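Local atomic coordinates of iron-regulated ABC transporter siderophore-binding protein SirA (Staphylococcus aureus subsp. aureus, PDB entry 3MWF), a protein that binds the siderophore staphyloferrin B with its iron and probably hands it to an ABC transporter for import into the cell. Residues W49-F55 and E268-A274; Y180-L185 and S279-I284; V25-Q29 and V68-P74. All blocks are in the same frame, centred on the assembly; numbering follows the deposited sequence.

Contact 1 of 3, residues W49-F55 and E268-A274; sequences WTQKPKF and EITWNLA. With SE8 (5-[(2-{[(3S)-5-{[(2S)-2-amino-2-carboxyethyl]amino}-3-carboxy-3-hydroxy-5-oxopentanoyl]amino}ethyl)amino]-2,5-dioxopentanoic acid), chain C.
Residues 49-55 form an irregular loop, with Gln-51 at positive phi and psi (52/40) and a cis peptide before Pro-53; the other segment is helical from Glu-268, widening into a pi-type turn at 269-273, where Leu-273 N bonds Glu-268 O at 2.9 Å and Ala-274 N bonds Ile-269 O at 3.0 Å. CA atoms pair Trp-49 with Leu-273 at 6.7 Å and Phe-55 with Ala-274 at 8.0 Å. Phe-55 (chi1 m) offers a ring face to Ile-269 (m, t): CG2 lies 4.0 Å from the ring centroid, 11° off the normal, a CH-pi contact. Phe-55 CZ also meets Leu-273 CB at 3.8 Å. Leu-273 (m, t) brings CD1 to 3.7 Å from Thr-50 CG2 and 4.0 Å from Trp-49 CB. Thr-50 takes chi1 p, and a water joins its OG1 (2.8 Å) to Glu-268 OE2 (2.6 Å), while Glu-268 OE1 bonds Ser-228. Trp-49 (m, chi2 115°) lays one ring face against the ligand, CH2 3.4 Å from SE8 N4, and Asn-272 (t) donates ND2 to SE8 O24 at 2.8 Å. Apolar packing and one water bridge thus join the two lobes, while Trp-49 and Asn-272 bring complementary aromatic and polar surfaces to the siderophore.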
loop_
_atom_site.group_PDB
_atom_site.type_symbol
_atom_site.label_atom_id
_atom_site.label_comp_id
_atom_site.label_asym_id
_atom_site.label_seq_id
_atom_site.Cartn_x
_atom_site.Cartn_y
_atom_site.Cartn_z
ATOM N N TRP A 49 11.301 1.791 2.325
ATOM C CA TRP A 49 11.420 0.770 3.330
ATOM C C TRP A 49 12.527 -0.237 3.021
ATOM O O TRP A 49 13.169 -0.788 3.937
ATOM C CB TRP A 49 10.114 -0.016 3.433
ATOM C CG TRP A 49 8.957 0.694 4.086
ATOM C CD1 TRP A 49 7.785 1.049 3.486
ATOM C CD2 TRP A 49 8.858 1.098 5.453
ATOM N NE1 TRP A 49 6.953 1.687 4.398
ATOM C CE2 TRP A 49 7.576 1.705 5.617
ATOM C CE3 TRP A 49 9.708 0.994 6.557
ATOM C CZ2 TRP A 49 7.129 2.217 6.847
ATOM C CZ3 TRP A 49 9.274 1.517 7.795
ATOM C CH2 TRP A 49 7.982 2.110 7.927
ATOM N N THR A 50 12.700 -0.508 1.739
ATOM C CA THR A 50 13.810 -1.375 1.275
ATOM C C THR A 50 14.428 -0.654 0.092
ATOM O O THR A 50 13.927 0.401 -0.316
ATOM C CB THR A 50 13.322 -2.773 0.820
ATOM O OG1 THR A 50 12.420 -2.614 -0.293
ATOM C CG2 THR A 50 12.658 -3.546 1.972
ATOM N N GLN A 51 15.517 -1.204 -0.462
ATOM C CA GLN A 51 16.240 -0.497 -1.537
ATOM C C GLN A 51 16.568 0.939 -1.116
ATOM O O GLN A 51 16.514 1.841 -1.932
ATOM C CB GLN A 51 15.437 -0.477 -2.833
ATOM C CG GLN A 51 15.100 -1.898 -3.333
ATOM C CD GLN A 51 14.359 -1.907 -4.644
ATOM O OE1 GLN A 51 13.738 -0.924 -5.041
ATOM N NE2 GLN A 51 14.423 -3.048 -5.340
ATOM N N LYS A 52 16.958 1.118 0.145
ATOM C CA LYS A 52 17.146 2.476 0.669
ATOM C C LYS A 52 18.223 3.210 -0.114
ATOM O O LYS A 52 19.206 2.587 -0.531
ATOM C CB LYS A 52 17.574 2.413 2.132
ATOM C CG LYS A 52 16.564 1.780 3.063
ATOM C CD LYS A 52 16.996 1.958 4.516
ATOM C CE LYS A 52 15.945 1.370 5.440
ATOM N NZ LYS A 52 16.091 1.928 6.840
ATOM N N PRO A 53 18.094 4.529 -0.276
ATOM C CA PRO A 53 17.061 5.421 0.278
ATOM C C PRO A 53 15.824 5.608 -0.599
ATOM O O PRO A 53 14.857 6.225 -0.133
ATOM C CB PRO A 53 17.815 6.750 0.383
ATOM C CG PRO A 53 18.685 6.736 -0.772
ATOM C CD PRO A 53 19.190 5.314 -0.884
ATOM N N LYS A 54 15.848 5.112 -1.843
ATOM C CA LYS A 54 14.771 5.360 -2.800
ATOM C C LYS A 54 14.507 4.099 -3.615
ATOM O O LYS A 54 15.431 3.529 -4.197
ATOM C CB LYS A 54 15.155 6.497 -3.768
ATOM C CG LYS A 54 15.329 7.877 -3.077
ATOM C CD LYS A 54 16.058 8.866 -3.986
ATOM C CE LYS A 54 16.327 10.183 -3.212
ATOM N NZ LYS A 54 17.156 11.107 -4.043
ATOM N N PHE A 55 13.254 3.664 -3.660
ATOM C CA PHE A 55 12.915 2.484 -4.447
ATOM C C PHE A 55 13.384 2.632 -5.892
ATOM O O PHE A 55 13.214 3.697 -6.512
ATOM C CB PHE A 55 11.398 2.251 -4.494
ATOM C CG PHE A 55 10.806 1.773 -3.203
ATOM C CD1 PHE A 55 11.304 0.636 -2.563
ATOM C CD2 PHE A 55 9.692 2.430 -2.650
ATOM C CE1 PHE A 55 10.744 0.168 -1.371
ATOM C CE2 PHE A 55 9.131 1.978 -1.477
ATOM C CZ PHE A 55 9.633 0.858 -0.815
ATOM N N GLU A 268 7.546 -7.579 -2.832
ATOM C CA GLU A 268 7.010 -6.820 -1.670
ATOM C C GLU A 268 6.776 -5.335 -1.963
ATOM O O GLU A 268 5.922 -4.707 -1.325
ATOM C CB GLU A 268 7.916 -6.971 -0.433
ATOM C CG GLU A 268 9.341 -6.387 -0.661
ATOM C CD GLU A 268 10.259 -6.532 0.527
ATOM O OE1 GLU A 268 9.837 -6.545 1.699
ATOM O OE2 GLU A 268 11.470 -6.634 0.285
ATOM N N ILE A 269 7.543 -4.756 -2.899
ATOM C CA ILE A 269 7.395 -3.315 -3.179
ATOM C C ILE A 269 6.062 -3.047 -3.865
ATOM O O ILE A 269 5.296 -2.187 -3.433
ATOM C CB ILE A 269 8.583 -2.785 -4.013
ATOM C CG1 ILE A 269 9.860 -2.985 -3.210
ATOM C CG2 ILE A 269 8.378 -1.306 -4.369
ATOM C CD1 ILE A 269 11.139 -2.723 -4.053
ATOM N N THR A 270 5.774 -3.844 -4.890
ATOM C CA THR A 270 4.481 -3.776 -5.586
ATOM C C THR A 270 3.302 -4.117 -4.665
ATOM O O THR A 270 2.262 -3.443 -4.690
ATOM C CB THR A 270 4.495 -4.739 -6.762
ATOM O OG1 THR A 270 5.450 -4.241 -7.699
ATOM C CG2 THR A 270 3.113 -4.821 -7.471
ATOM N N TRP A 271 3.482 -5.182 -3.887
ATOM C CA TRP A 271 2.386 -5.765 -3.135
ATOM C C TRP A 271 2.088 -5.081 -1.816
ATOM O O TRP A 271 1.001 -5.285 -1.259
ATOM C CB TRP A 271 2.584 -7.276 -2.947
ATOM C CG TRP A 271 2.183 -8.020 -4.196
ATOM C CD1 TRP A 271 2.914 -8.142 -5.358
ATOM C CD2 TRP A 271 0.934 -8.672 -4.429
ATOM N NE1 TRP A 271 2.185 -8.852 -6.296
ATOM C CE2 TRP A 271 0.964 -9.180 -5.753
ATOM C CE3 TRP A 271 -0.218 -8.874 -3.646
ATOM C CZ2 TRP A 271 -0.110 -9.901 -6.305
ATOM C CZ3 TRP A 271 -1.290 -9.588 -4.190
ATOM C CH2 TRP A 271 -1.224 -10.102 -5.512
ATOM N N ASN A 272 3.033 -4.285 -1.294
ATOM C CA ASN A 272 2.753 -3.596 -0.048
ATOM C C ASN A 272 3.545 -2.319 0.221
ATOM O O ASN A 272 2.985 -1.323 0.731
ATOM C CB ASN A 272 2.984 -4.531 1.158
ATOM C CG ASN A 272 2.427 -3.934 2.431
ATOM O OD1 ASN A 272 1.259 -3.524 2.472
ATOM N ND2 ASN A 272 3.252 -3.876 3.468
ATOM N N LEU A 273 4.842 -2.344 -0.070
ATOM C CA LEU A 273 5.680 -1.246 0.485
ATOM C C LEU A 273 5.509 0.093 -0.195
ATOM O O LEU A 273 5.529 1.120 0.499
ATOM C CB LEU A 273 7.157 -1.638 0.508
ATOM C CG LEU A 273 7.506 -2.872 1.336
ATOM C CD1 LEU A 273 9.020 -3.192 1.240
ATOM C CD2 LEU A 273 7.050 -2.852 2.820
ATOM N N ALA A 274 5.377 0.097 -1.522
ATOM C CA ALA A 274 5.300 1.352 -2.257
ATOM C C ALA A 274 4.041 2.150 -1.912
ATOM O O ALA A 274 4.086 3.390 -1.834
ATOM C CB ALA A 274 5.429 1.121 -3.771
HETATM C C1 SE8 C . 6.654 -0.274 10.519
HETATM C C2 SE8 C . 7.059 -1.646 10.054
HETATM C C3 SE8 C . 7.762 -1.574 8.708
HETATM N N4 SE8 C . 6.882 -1.133 7.631
HETATM C C5 SE8 C . 6.235 -1.986 6.863
HETATM C C6 SE8 C . 5.232 -1.405 5.898
HETATM C C7 SE8 C . 3.888 -1.168 6.586
HETATM C C8 SE8 C . 2.973 -0.417 5.601
HETATM C C9 SE8 C . 1.519 -0.297 6.054
HETATM N N10 SE8 C . 1.281 -0.145 7.355
HETATM C C11 SE8 C . -0.086 0.004 7.797
HETATM C C12 SE8 C . -0.292 1.345 8.481
HETATM N N13 SE8 C . -1.483 1.357 9.320
HETATM C C14 SE8 C . -1.524 0.885 10.601
HETATM C C15 SE8 C . -0.246 0.700 11.365
HETATM C C16 SE8 C . 0.257 -0.625 10.850
HETATM C C17 SE8 C . 1.744 -0.787 10.800
HETATM C C18 SE8 C . 2.223 -1.950 11.528
HETATM O O19 SE8 C . 7.548 0.497 10.956
HETATM O O20 SE8 C . 5.442 0.022 10.500
HETATM N N21 SE8 C . 5.856 -2.498 9.973
HETATM O O22 SE8 C . 6.395 -3.191 6.896
HETATM C C23 SE8 C . 3.291 -2.488 7.040
HETATM O O24 SE8 C . 2.765 -3.252 6.193
HETATM O O25 SE8 C . 3.315 -2.794 8.259
HETATM O O26 SE8 C . 4.113 -0.401 7.783
HETATM O O27 SE8 C . 0.623 -0.326 5.217
HETATM O O28 SE8 C . -2.562 0.572 11.155
HETATM O O29 SE8 C . 2.479 -0.092 10.091
HETATM O O30 SE8 C . 3.289 -2.450 11.183
HETATM O O31 SE8 C . 1.529 -2.447 12.452
HETATM O O HOH W 1 12.639 -5.137 -1.498
#

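Contact 2 of 3, residues Y180-L185 and S279-I284; sequences YAGEIL and SSLKLI
Two helical segments, 180-185 and 279-284, cross at -64° with their axes 11.0 Å apart at closest approach. The nearest CA pairs are Ile-184 with Ser-280 at 7.3 Å and Ala-181 with Leu-283 at 8.0 Å. Leu-283 (chi1 t, chi2 t) is the knob, set in a hollow of Tyr-180, Ala-181, Ile-184 and Leu-185: its CD1 reaches Ala-181 CB at 3.9 Å, Tyr-180 CE2 at 4.2 Å and Ile-184 CD1 at 4.2 Å, and its CD2 reaches Leu-185 CD2 at 4.4 Å. The small Ala-181 side chain lets the Leu-283 CD1 methyl come in close to helix 180-185. In return Ile-184 (m, t) extends CD1 to 4.0 Å from Ser-280 CB and CG2 to 4.5 Å from Ile-284 CG1. Tyr-180 (chi1 t, chi2 73°) spans the gap, bringing OH 3.3 Å from Ser-279 CB; the serines' short side chains suit this close approach. The hydroxyl is hydrogen-bonded to Gly-276 O, just before helix 277-290, and Ser-280 OG to O of Tyr-277, its first residue. Tyr-140 of helix 130-155 and Phe-116 of helix 116-127 also touch Ile-184 and Ser-280. The result is a buried knob-into-hole helix crossing next to the siderophore pocket, joining helix 179-187 to the C-terminal helix 277-290.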
loop_
_atom_site.group_PDB
_atom_site.type_symbol
_atom_site.label_atom_id
_atom_site.label_comp_id
_atom_site.label_asym_id
_atom_site.label_seq_id
_atom_site.Cartn_x
_atom_site.Cartn_y
_atom_site.Cartn_z
ATOM N N TYR A 180 -2.959 -2.439 1.845
ATOM C CA TYR A 180 -2.730 -2.043 0.460
ATOM C C TYR A 180 -3.274 -3.067 -0.536
ATOM O O TYR A 180 -4.104 -2.701 -1.398
ATOM C CB TYR A 180 -1.230 -1.850 0.190
ATOM C CG TYR A 180 -1.013 -1.274 -1.183
ATOM C CD1 TYR A 180 -1.325 0.078 -1.446
ATOM C CD2 TYR A 180 -0.526 -2.073 -2.225
ATOM C CE1 TYR A 180 -1.153 0.599 -2.715
ATOM C CE2 TYR A 180 -0.357 -1.532 -3.516
ATOM C CZ TYR A 180 -0.672 -0.215 -3.735
ATOM O OH TYR A 180 -0.488 0.347 -4.972
ATOM N N ALA A 181 -2.775 -4.308 -0.459
ATOM C CA ALA A 181 -3.152 -5.310 -1.468
ATOM C C ALA A 181 -4.558 -5.821 -1.210
ATOM O O ALA A 181 -5.306 -6.032 -2.145
ATOM C CB ALA A 181 -2.163 -6.483 -1.505
ATOM N N GLY A 182 -4.930 -5.979 0.060
ATOM C CA GLY A 182 -6.293 -6.459 0.373
ATOM C C GLY A 182 -7.415 -5.566 -0.152
ATOM O O GLY A 182 -8.454 -6.064 -0.645
ATOM N N GLU A 183 -7.235 -4.252 -0.055
ATOM C CA GLU A 183 -8.226 -3.346 -0.635
ATOM C C GLU A 183 -8.279 -3.392 -2.163
ATOM O O GLU A 183 -9.370 -3.313 -2.734
ATOM C CB GLU A 183 -8.041 -1.906 -0.165
ATOM C CG GLU A 183 -8.306 -1.746 1.354
ATOM C CD GLU A 183 -8.592 -0.305 1.750
ATOM O OE1 GLU A 183 -8.623 0.607 0.911
ATOM O OE2 GLU A 183 -8.832 -0.068 2.938
ATOM N N ILE A 184 -7.116 -3.499 -2.818
ATOM C CA ILE A 184 -7.084 -3.623 -4.275
ATOM C C ILE A 184 -7.757 -4.917 -4.730
ATOM O O ILE A 184 -8.586 -4.888 -5.643
ATOM C CB ILE A 184 -5.654 -3.498 -4.806
ATOM C CG1 ILE A 184 -5.206 -2.040 -4.624
ATOM C CG2 ILE A 184 -5.599 -3.858 -6.321
ATOM C CD1 ILE A 184 -3.673 -1.866 -4.720
ATOM N N LEU A 185 -7.447 -6.032 -4.073
ATOM C CA LEU A 185 -8.127 -7.281 -4.430
ATOM C C LEU A 185 -9.638 -7.129 -4.258
ATOM O O LEU A 185 -10.405 -7.681 -5.065
ATOM C CB LEU A 185 -7.613 -8.489 -3.640
ATOM C CG LEU A 185 -6.151 -8.863 -3.841
ATOM C CD1 LEU A 185 -5.858 -10.145 -3.093
ATOM C CD2 LEU A 185 -5.792 -8.959 -5.335
ATOM N N SER A 279 2.047 1.485 -8.149
ATOM C CA SER A 279 2.036 0.059 -7.820
ATOM C C SER A 279 0.683 -0.584 -8.005
ATOM O O SER A 279 0.605 -1.793 -8.198
ATOM C CB SER A 279 2.445 -0.198 -6.370
ATOM O OG SER A 279 3.800 0.094 -6.173
ATOM N N SER A 280 -0.379 0.209 -7.888
ATOM C CA SER A 280 -1.749 -0.357 -8.028
ATOM C C SER A 280 -1.908 -0.959 -9.427
ATOM O O SER A 280 -2.356 -2.112 -9.575
ATOM C CB SER A 280 -2.863 0.667 -7.698
ATOM O OG SER A 280 -3.060 1.654 -8.704
ATOM N N LEU A 281 -1.465 -0.202 -10.435
ATOM C CA LEU A 281 -1.535 -0.671 -11.815
ATOM C C LEU A 281 -0.616 -1.870 -12.014
ATOM O O LEU A 281 -0.989 -2.864 -12.664
ATOM C CB LEU A 281 -1.169 0.483 -12.770
ATOM C CG LEU A 281 -1.997 1.763 -12.579
ATOM C CD1 LEU A 281 -1.535 2.829 -13.587
ATOM C CD2 LEU A 281 -3.505 1.509 -12.751
ATOM N N LYS A 282 0.585 -1.802 -11.436
ATOM C CA LYS A 282 1.499 -2.930 -11.473
ATOM C C LYS A 282 0.986 -4.205 -10.790
ATOM O O LYS A 282 1.228 -5.305 -11.264
ATOM C CB LYS A 282 2.852 -2.520 -10.909
ATOM C CG LYS A 282 3.935 -3.533 -11.110
ATOM C CD LYS A 282 4.535 -3.358 -12.500
ATOM C CE LYS A 282 5.854 -4.081 -12.594
ATOM N NZ LYS A 282 5.607 -5.543 -12.736
ATOM N N LEU A 283 0.316 -4.052 -9.654
ATOM C CA LEU A 283 -0.249 -5.201 -8.951
ATOM C C LEU A 283 -1.284 -5.916 -9.841
ATOM O O LEU A 283 -1.231 -7.145 -10.002
ATOM C CB LEU A 283 -0.828 -4.762 -7.589
ATOM C CG LEU A 283 -1.210 -5.859 -6.587
ATOM C CD1 LEU A 283 -1.346 -5.277 -5.172
ATOM C CD2 LEU A 283 -2.517 -6.563 -6.990
ATOM N N ILE A 284 -2.144 -5.143 -10.484
ATOM C CA ILE A 284 -3.156 -5.706 -11.405
ATOM C C ILE A 284 -2.470 -6.462 -12.564
ATOM O O ILE A 284 -2.860 -7.586 -12.922
ATOM C CB ILE A 284 -4.133 -4.616 -11.920
ATOM C CG1 ILE A 284 -4.945 -4.008 -10.743
ATOM C CG2 ILE A 284 -5.121 -5.245 -12.912
ATOM C CD1 ILE A 284 -5.770 -2.720 -11.040
#

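Contact 3 of 3, residues V25-Q29 and V68-P74; sequences VTLYQ and VGQEPAP
Strand 24-26 runs out through Val-25 and Thr-26 into a short loop, and Tyr-28 stands at the N-cap of helix 29-37. Opposite, residues 68-74 make a hairpin-like bend with a type I turn from Gln-70 to Ala-73, closed by Ala-73 N to Gln-70 O at 2.9 Å. The nearest CA atoms are Tyr-28 and Glu-71, 6.0 Å apart. Glu-71 is extended (chi1 t, chi2 t), and its OE1 accepts twice from Gln-29, from backbone N at 3.0 Å and from NE2 at 2.8 Å. Gln-29 curls its side chain back (m, m), and NE2 also serves Glu-47 O. The other carboxylate oxygen, Glu-71 OE2, forms a salt bridge with Arg-93. A water lies 2.7 Å from both Leu-27 O and Glu-71 O and links the two carbonyls. Beside these polar links, Leu-27 CD2 packs on Val-68 CG2 at 3.9 Å and Pro-74 CB at 4.1 Å. This is a strand-to-helix junction following inner strand 24-26, met by the turn before outermost strand 73-74 of the N-terminal lobe's sheet, beside the siderophore pocket to which Pro-72 and Arg-93 belong.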
loop_
_atom_site.group_PDB
_atom_site.type_symbol
_atom_site.label_atom_id
_atom_site.label_comp_id
_atom_site.label_asym_id
_atom_site.label_seq_id
_atom_site.Cartn_x
_atom_site.Cartn_y
_atom_site.Cartn_z
ATOM N N VAL A 25 6.845 17.988 0.714
ATOM C CA VAL A 25 7.552 16.949 1.448
ATOM C C VAL A 25 6.531 15.854 1.715
ATOM O O VAL A 25 5.469 16.126 2.262
ATOM C CB VAL A 25 8.164 17.478 2.758
ATOM C CG1 VAL A 25 8.646 16.324 3.648
ATOM C CG2 VAL A 25 9.326 18.440 2.435
ATOM N N THR A 26 6.870 14.623 1.336
ATOM C CA THR A 26 5.965 13.478 1.478
ATOM C C THR A 26 6.473 12.549 2.551
ATOM O O THR A 26 7.617 12.077 2.487
ATOM C CB THR A 26 5.788 12.746 0.124
ATOM O OG1 THR A 26 7.077 12.543 -0.488
ATOM C CG2 THR A 26 4.908 13.554 -0.796
ATOM N N LEU A 27 5.622 12.270 3.545
ATOM C CA LEU A 27 6.026 11.518 4.751
ATOM C C LEU A 27 5.549 10.074 4.808
ATOM O O LEU A 27 5.686 9.431 5.836
ATOM C CB LEU A 27 5.561 12.253 6.019
ATOM C CG LEU A 27 6.144 13.676 6.142
ATOM C CD1 LEU A 27 5.700 14.285 7.463
ATOM C CD2 LEU A 27 7.665 13.659 6.084
ATOM N N TYR A 28 4.973 9.579 3.714
ATOM C CA TYR A 28 4.833 8.131 3.583
ATOM C C TYR A 28 5.033 7.689 2.140
ATOM O O TYR A 28 4.865 8.485 1.230
ATOM C CB TYR A 28 3.497 7.638 4.155
ATOM C CG TYR A 28 2.230 8.200 3.586
ATOM C CD1 TYR A 28 1.656 9.360 4.136
ATOM C CD2 TYR A 28 1.521 7.516 2.590
ATOM C CE1 TYR A 28 0.424 9.842 3.659
ATOM C CE2 TYR A 28 0.306 8.001 2.096
ATOM C CZ TYR A 28 -0.250 9.140 2.665
ATOM O OH TYR A 28 -1.455 9.635 2.218
ATOM N N GLN A 29 5.381 6.411 1.944
ATOM C CA GLN A 29 5.766 5.935 0.608
ATOM C C GLN A 29 4.740 6.293 -0.457
ATOM O O GLN A 29 5.091 6.738 -1.544
ATOM C CB GLN A 29 5.896 4.400 0.639
ATOM C CG GLN A 29 6.667 3.837 1.848
ATOM C CD GLN A 29 8.118 4.266 1.870
ATOM O OE1 GLN A 29 8.815 4.156 0.869
ATOM N NE2 GLN A 29 8.580 4.776 3.023
ATOM N N VAL A 68 14.289 12.834 4.285
ATOM C CA VAL A 68 14.048 13.443 5.579
ATOM C C VAL A 68 13.972 12.451 6.736
ATOM O O VAL A 68 13.595 12.833 7.843
ATOM C CB VAL A 68 12.817 14.375 5.561
ATOM C CG1 VAL A 68 13.006 15.444 4.498
ATOM C CG2 VAL A 68 11.521 13.560 5.276
ATOM N N GLY A 69 14.368 11.202 6.512
ATOM C CA GLY A 69 14.416 10.227 7.596
ATOM C C GLY A 69 13.493 9.040 7.365
ATOM O O GLY A 69 12.980 8.850 6.269
ATOM N N GLN A 70 13.268 8.271 8.421
ATOM C CA GLN A 70 12.521 7.012 8.349
ATOM C C GLN A 70 11.036 7.266 8.576
ATOM O O GLN A 70 10.645 8.070 9.428
ATOM C CB GLN A 70 13.058 6.005 9.373
ATOM C CG GLN A 70 14.552 5.710 9.202
ATOM C CD GLN A 70 15.073 4.569 10.079
ATOM O OE1 GLN A 70 16.167 4.050 9.844
ATOM N NE2 GLN A 70 14.308 4.195 11.100
ATOM N N GLU A 71 10.200 6.574 7.812
ATOM C CA GLU A 71 8.751 6.797 7.902
ATOM C C GLU A 71 8.152 6.747 9.325
ATOM O O GLU A 71 7.266 7.526 9.636
ATOM C CB GLU A 71 8.014 5.880 6.920
ATOM C CG GLU A 71 6.487 6.123 6.901
ATOM C CD GLU A 71 5.792 5.437 5.753
ATOM O OE1 GLU A 71 6.326 5.467 4.606
ATOM O OE2 GLU A 71 4.666 4.928 6.018
ATOM N N PRO A 72 8.632 5.834 10.194
ATOM C CA PRO A 72 8.061 5.845 11.551
ATOM C C PRO A 72 8.398 7.087 12.386
ATOM O O PRO A 72 7.737 7.330 13.397
ATOM C CB PRO A 72 8.710 4.633 12.202
ATOM C CG PRO A 72 8.939 3.698 11.041
ATOM C CD PRO A 72 9.421 4.610 9.961
ATOM N N ALA A 73 9.421 7.843 11.995
ATOM C CA ALA A 73 9.857 9.019 12.782
ATOM C C ALA A 73 10.734 9.942 11.975
ATOM O O ALA A 73 11.972 9.975 12.159
ATOM C CB ALA A 73 10.576 8.573 14.074
ATOM N N PRO A 74 10.116 10.708 11.071
ATOM C CA PRO A 74 10.893 11.599 10.200
ATOM C C PRO A 74 11.566 12.728 10.983
ATOM O O PRO A 74 11.151 13.061 12.104
ATOM C CB PRO A 74 9.839 12.164 9.246
ATOM C CG PRO A 74 8.552 12.034 9.984
ATOM C CD PRO A 74 8.689 10.706 10.693
HETATM O O HOH W 2 6.405 9.810 8.435
#

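From the N terminus, residues 25-29 come first, and contact 3 closes at 68-74 within the N-terminal lobe. The 49-55 loop lies between those two segments but waits for its partner until 268-274, so contacts 1 and 3 cross; they touch directly, Gln-29 OE1 lying 3.2 Å from Phe-55 CE2. Contact 1 closes the longest loop, running through the C-terminal lobe and back across the interlobe boundary. Residues 180-185 fall within that loop and meet 279-284 beyond it, so contacts 1 and 2 cross as well, meeting where Trp-271 O lies 3.4 Å from Ala-181 CB. Contacts 3 and 2 are in series and do not touch; contact 1 lies against both and connects them.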